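Local coordinates for general secretion pathway protein D (Pseudomonas aeruginosa, PDB 4E9J) that forms the outer membrane channel of a type II secretion system that exports proteins such as elastase LasB, represented by part of its periplasmic region, at residues A210-D215 / A231-L236. Numbering follows the deposited sequence.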
loop_
_atom_site.group_PDB
_atom_site.type_symbol
_atom_site.label_atom_id
_atom_site.label_comp_id
_atom_site.label_asym_id
_atom_site.label_seq_id
_atom_site.Cartn_x
_atom_site.Cartn_y
_atom_site.Cartn_z
ATOM N N ALA A 210 5.687 22.138 -13.975
ATOM C CA ALA A 210 5.774 21.155 -12.900
ATOM C C ALA A 210 4.740 21.479 -11.807
ATOM O O ALA A 210 4.132 22.537 -11.840
ATOM C CB ALA A 210 7.176 21.111 -12.333
ATOM N N GLN A 211 4.480 20.539 -10.903
ATOM C CA GLN A 211 3.452 20.687 -9.857
ATOM C C GLN A 211 3.967 20.014 -8.581
ATOM O O GLN A 211 4.807 19.122 -8.697
ATOM C CB GLN A 211 2.146 20.057 -10.371
ATOM C CG GLN A 211 1.048 19.808 -9.325
ATOM C CD GLN A 211 -0.180 19.156 -9.919
ATOM O OE1 GLN A 211 -0.358 19.074 -11.134
ATOM N NE2 GLN A 211 -1.073 18.687 -9.070
ATOM N N VAL A 212 3.514 20.479 -7.387
ATOM C CA VAL A 212 3.930 19.971 -6.058
ATOM C C VAL A 212 2.732 19.397 -5.364
ATOM O O VAL A 212 1.699 20.050 -5.395
ATOM C CB VAL A 212 4.469 21.111 -5.123
ATOM C CG1 VAL A 212 5.034 20.536 -3.824
ATOM C CG2 VAL A 212 5.518 21.967 -5.782
ATOM N N ILE A 213 2.875 18.253 -4.658
ATOM C CA ILE A 213 1.868 17.694 -3.763
ATOM C C ILE A 213 2.594 17.551 -2.411
ATOM O O ILE A 213 3.613 16.851 -2.321
ATOM C CB ILE A 213 1.277 16.340 -4.225
ATOM C CG1 ILE A 213 0.366 16.561 -5.475
ATOM C CG2 ILE A 213 0.507 15.660 -3.085
ATOM C CD1 ILE A 213 -0.092 15.294 -6.190
ATOM N N ALA A 214 2.040 18.207 -1.384
ATOM C CA ALA A 214 2.567 18.132 -0.037
ATOM C C ALA A 214 2.135 16.787 0.584
ATOM O O ALA A 214 1.012 16.374 0.374
ATOM C CB ALA A 214 2.010 19.296 0.769
ATOM N N ASP A 215 3.007 16.092 1.301
ATOM C CA ASP A 215 2.653 14.862 2.024
ATOM C C ASP A 215 3.147 15.069 3.426
ATOM O O ASP A 215 4.279 14.728 3.775
ATOM C CB ASP A 215 3.234 13.618 1.349
ATOM C CG ASP A 215 2.945 12.295 2.035
ATOM O OD1 ASP A 215 2.148 12.284 2.998
ATOM O OD2 ASP A 215 3.446 11.257 1.554
ATOM N N ALA A 231 12.588 17.885 -13.315
ATOM C CA ALA A 231 13.979 17.846 -12.879
ATOM C C ALA A 231 14.430 19.211 -12.316
ATOM O O ALA A 231 15.159 19.247 -11.313
ATOM C CB ALA A 231 14.877 17.391 -14.021
ATOM N N LYS A 232 13.918 20.320 -12.886
ATOM C CA LYS A 232 14.269 21.647 -12.382
ATOM C C LYS A 232 13.556 21.954 -11.061
ATOM O O LYS A 232 14.171 22.512 -10.163
ATOM C CB LYS A 232 13.964 22.729 -13.427
ATOM N N LEU A 233 12.278 21.593 -10.922
ATOM C CA LEU A 233 11.563 21.871 -9.663
ATOM C C LEU A 233 12.166 21.063 -8.511
ATOM O O LEU A 233 12.222 21.562 -7.388
ATOM C CB LEU A 233 10.059 21.619 -9.799
ATOM C CG LEU A 233 9.187 22.059 -8.593
ATOM C CD1 LEU A 233 9.317 23.527 -8.315
ATOM C CD2 LEU A 233 7.747 21.731 -8.836
ATOM N N VAL A 234 12.689 19.852 -8.804
ATOM C CA VAL A 234 13.389 19.027 -7.800
ATOM C C VAL A 234 14.631 19.798 -7.285
ATOM O O VAL A 234 14.845 19.878 -6.077
ATOM C CB VAL A 234 13.736 17.605 -8.314
ATOM C CG1 VAL A 234 14.659 16.864 -7.355
ATOM C CG2 VAL A 234 12.463 16.788 -8.545
ATOM N N GLN A 235 15.409 20.409 -8.196
ATOM C CA GLN A 235 16.585 21.192 -7.805
ATOM C C GLN A 235 16.180 22.392 -6.954
ATOM O O GLN A 235 16.797 22.626 -5.926
ATOM C CB GLN A 235 17.381 21.666 -9.044
ATOM N N LEU A 236 15.135 23.131 -7.380
ATOM C CA LEU A 236 14.589 24.287 -6.651
ATOM C C LEU A 236 14.118 23.881 -5.252
ATOM O O LEU A 236 14.359 24.625 -4.310
ATOM C CB LEU A 236 13.406 24.917 -7.412
ATOM C CG LEU A 236 12.907 26.278 -6.854
ATOM C CD1 LEU A 236 13.951 27.378 -7.039
ATOM C CD2 LEU A 236 11.599 26.713 -7.507
#
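A chi1 of -172° turns CG of Leu233 to the side opposite its backbone N, toward the start of strand 211-215, and a chi2 of 59° places CD1 to the side and CD2 anti to CA, making CD2 the end that reaches the strand. Val212 answers with CG2, the branch anti to its own carbonyl carbon and beside its backbone N. The two side chains cross at about a right angle, CG2 of Val212 lying 3.8 Å from CD2 of Leu233. That same CD2 also meets CB of Ala210 at 3.6 Å, while CB of Leu233 lies 3.9 Å from CB of Ala210; the leucine therefore runs alongside the small residue before its end reaches the valine. No hydrogen bond links the two segments, and the side-chain contact between them is apolar. The backbone of Gln211 is hydrogen-bonded to Leu224 of the central strand. This is one small piece of the hydrophobic core of the region assigned as N2, whose beta-alpha-beta-beta-alpha order is consistent with the KH-like fold of secretin N domains. Leu195 of helix 188-201 and Ile223 of the central strand 220-224 each touch both Val212 and Leu233, tying edge strand 211-215 to helices 188-201 and 227-240.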